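PDB 6C87: Rab GDP dissociation inhibitor alpha from Naegleria fowleri, which probably binds prenylated, GDP-bound Rab GTPases, slows their release of GDP and keeps them soluble by extracting them from membranes. Local coordinates for residues A[220-223]-A[224-228]. Residues are numbered along the deposited sequence; the frame is centred on the assembly and turned at random.
Sequences RLYE and DSLNM
Y222 and L226, one turn apart on helix 212-229, meet at the edge of the phenol ring: methyl CD2 of L226 lies 4.1 Å from CE1 of Y222, near the ring plane rather than over a face. The i to i+4 spacing sets the two residues on one flank of the helix, and in both CG leaves anti to the backbone N (chi1 -174° in Y222), leaning beside the carbonyl carbon. On the neighbouring flank S225 folds back on the preceding turn. Its OG stands beside its own backbone N, 3.0 Å from O of L221, the carbonyl that also accepts the amide N of S225 at 2.9 Å. CD1 of L221 passes the same OG at 4.0 Å. The E223 chain runs alongside the N227 amide, with CG of E223 4.1 Å from ND2 of N227 and the carboxylate and amide planes turned 44° apart.

Beneath these side chains, regular i to i+4 bonds carry the helix: N of D224 to O of R220 and N of L226 to O of Y222, each 2.8 Å, and N of N227 to O of E223. Farther out, the Y222 hydroxyl is hydrogen-bonded to S117 OG on strand 111-121 while its ring packs on M90, V128, I130 and P233; R220 NH2 bonds the carbonyls of L156 and Y159, and M228 packs against M228 of the second subunit. The segment is thus amphipathic: L221, Y222 and S225 face strand 89-90 and nearby loops, whereas E223, D224 and N227 form a more exposed, polar side. There the carboxylates of E223 and D224, like charges not in contact, are probably eased by solvent.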
ATOM      1  N   ARG A 220      20.573   3.130   9.832  1.00 46.75           N
ATOM      2  CA  ARG A 220      20.566   4.269   8.917  1.00 53.16           C
ATOM      3  C   ARG A 220      19.691   5.398   9.449  1.00 51.81           C
ATOM      4  O   ARG A 220      20.027   6.578   9.296  1.00 54.44           O
ATOM      5  CB  ARG A 220      20.083   3.843   7.528  1.00 54.92           C
ATOM      6  CG  ARG A 220      20.907   2.754   6.857  1.00 64.37           C
ATOM      7  CD  ARG A 220      22.089   3.294   6.071  1.00 72.39           C
ATOM      8  NE  ARG A 220      22.850   2.205   5.462  1.00 74.12           N
ATOM      9  CZ  ARG A 220      22.508   1.595   4.331  1.00 75.79           C
ATOM     10  NH1 ARG A 220      21.417   1.970   3.679  1.00 82.54           N
ATOM     11  NH2 ARG A 220      23.254   0.608   3.852  1.00 72.21           N
ATOM     12  N   LEU A 221      18.557   5.058  10.057  1.00 39.41           N
ATOM     13  CA  LEU A 221      17.709   6.085  10.642  1.00 47.36           C
ATOM     14  C   LEU A 221      18.454   6.861  11.718  1.00 49.36           C
ATOM     15  O   LEU A 221      18.386   8.098  11.767  1.00 47.33           O
ATOM     16  CB  LEU A 221      16.452   5.439  11.221  1.00 48.77           C
ATOM     17  CG  LEU A 221      15.495   6.348  11.986  1.00 45.96           C
ATOM     18  CD1 LEU A 221      14.919   7.414  11.061  1.00 40.31           C
ATOM     19  CD2 LEU A 221      14.395   5.511  12.620  1.00 43.48           C
ATOM     20  N   TYR A 222      19.195   6.143  12.571  1.00 42.33           N
ATOM     21  CA  TYR A 222      19.990   6.779  13.612  1.00 38.97           C
ATOM     22  C   TYR A 222      21.040   7.702  13.011  1.00 44.47           C
ATOM     23  O   TYR A 222      21.154   8.866  13.405  1.00 50.69           O
ATOM     24  CB  TYR A 222      20.638   5.702  14.495  1.00 41.05           C
ATOM     25  CG  TYR A 222      21.383   6.217  15.722  1.00 38.85           C
ATOM     26  CD1 TYR A 222      22.588   6.906  15.592  1.00 37.03           C
ATOM     27  CD2 TYR A 222      20.891   6.009  17.003  1.00 39.87           C
ATOM     28  CE1 TYR A 222      23.271   7.384  16.694  1.00 34.20           C
ATOM     29  CE2 TYR A 222      21.579   6.479  18.123  1.00 38.08           C
ATOM     30  CZ  TYR A 222      22.764   7.173  17.957  1.00 36.99           C
ATOM     31  OH  TYR A 222      23.460   7.652  19.045  1.00 37.17           O
ATOM     32  N   GLU A 223      21.799   7.204  12.032  1.00 42.08           N
ATOM     33  CA  GLU A 223      22.865   8.003  11.435  1.00 47.50           C
ATOM     34  C   GLU A 223      22.313   9.220  10.696  1.00 49.88           C
ATOM     35  O   GLU A 223      22.890  10.312  10.776  1.00 48.02           O
ATOM     36  CB  GLU A 223      23.693   7.127  10.495  1.00 52.36           C
ATOM     37  CG  GLU A 223      24.843   7.836   9.804  1.00 64.31           C
ATOM     38  CD  GLU A 223      25.469   7.003   8.695  1.00 77.72           C
ATOM     39  OE1 GLU A 223      24.752   6.192   8.065  1.00 81.85           O
ATOM     40  OE2 GLU A 223      26.685   7.159   8.457  1.00 82.78           O
ATOM     41  N   ASP A 224      21.200   9.058   9.975  1.00 52.85           N
ATOM     42  CA  ASP A 224      20.600  10.185   9.260  1.00 63.58           C
ATOM     43  C   ASP A 224      20.092  11.249  10.227  1.00 61.62           C
ATOM     44  O   ASP A 224      20.328  12.447  10.026  1.00 58.01           O
ATOM     45  CB  ASP A 224      19.474   9.695   8.346  1.00 70.79           C
ATOM     46  CG  ASP A 224      19.988   9.131   7.027  1.00 83.22           C
ATOM     47  OD1 ASP A 224      19.315   8.244   6.461  1.00 86.39           O
ATOM     48  OD2 ASP A 224      21.087   9.534   6.584  1.00 86.58           O
ATOM     49  N   SER A 225      19.367  10.831  11.269  1.00 54.82           N
ATOM     50  CA  SER A 225      18.871  11.787  12.253  1.00 47.93           C
ATOM     51  C   SER A 225      20.024  12.466  12.984  1.00 43.97           C
ATOM     52  O   SER A 225      19.999  13.683  13.215  1.00 41.63           O
ATOM     53  CB  SER A 225      17.939  11.080  13.234  1.00 45.98           C
ATOM     54  OG  SER A 225      16.815  10.553  12.554  1.00 54.08           O
ATOM     55  N   LEU A 226      21.070  11.702  13.302  1.00 35.62           N
ATOM     56  CA  LEU A 226      22.228  12.254  14.000  1.00 43.44           C
ATOM     57  C   LEU A 226      22.911  13.338  13.174  1.00 48.78           C
ATOM     58  O   LEU A 226      23.372  14.343  13.726  1.00 49.00           O
ATOM     59  CB  LEU A 226      23.217  11.128  14.338  1.00 45.33           C
ATOM     60  CG  LEU A 226      24.644  11.391  14.856  1.00 48.55           C
ATOM     61  CD1 LEU A 226      24.658  11.859  16.296  1.00 36.62           C
ATOM     62  CD2 LEU A 226      25.538  10.171  14.692  1.00 50.20           C
ATOM     63  N   ASN A 227      22.995  13.155  11.850  1.00 56.26           N
ATOM     64  CA  ASN A 227      23.642  14.161  11.009  1.00 62.62           C
ATOM     65  C   ASN A 227      22.791  15.412  10.830  1.00 63.08           C
ATOM     66  O   ASN A 227      23.338  16.482  10.542  1.00 63.27           O
ATOM     67  CB  ASN A 227      23.967  13.574   9.632  1.00 68.99           C
ATOM     68  CG  ASN A 227      25.182  12.661   9.657  1.00 79.45           C
ATOM     69  OD1 ASN A 227      26.028  12.750  10.550  1.00 77.42           O
ATOM     70  ND2 ASN A 227      25.274  11.775   8.669  1.00 85.13           N
ATOM     71  N   MET A 228      21.474  15.301  11.014  1.00 67.64           N
ATOM     72  CA  MET A 228      20.558  16.422  10.821  1.00 71.21           C
ATOM     73  C   MET A 228      20.561  17.365  12.018  1.00 62.61           C
ATOM     74  O   MET A 228      20.501  18.589  11.853  1.00 70.61           O
ATOM     75  CB  MET A 228      19.152  15.900  10.529  1.00 75.83           C
ATOM     76  CG  MET A 228      18.899  15.684   9.048  1.00 76.02           C
ATOM     77  SD  MET A 228      17.193  15.252   8.694  1.00 78.61           S
ATOM     78  CE  MET A 228      16.340  16.769   9.105  1.00 76.57           C
TER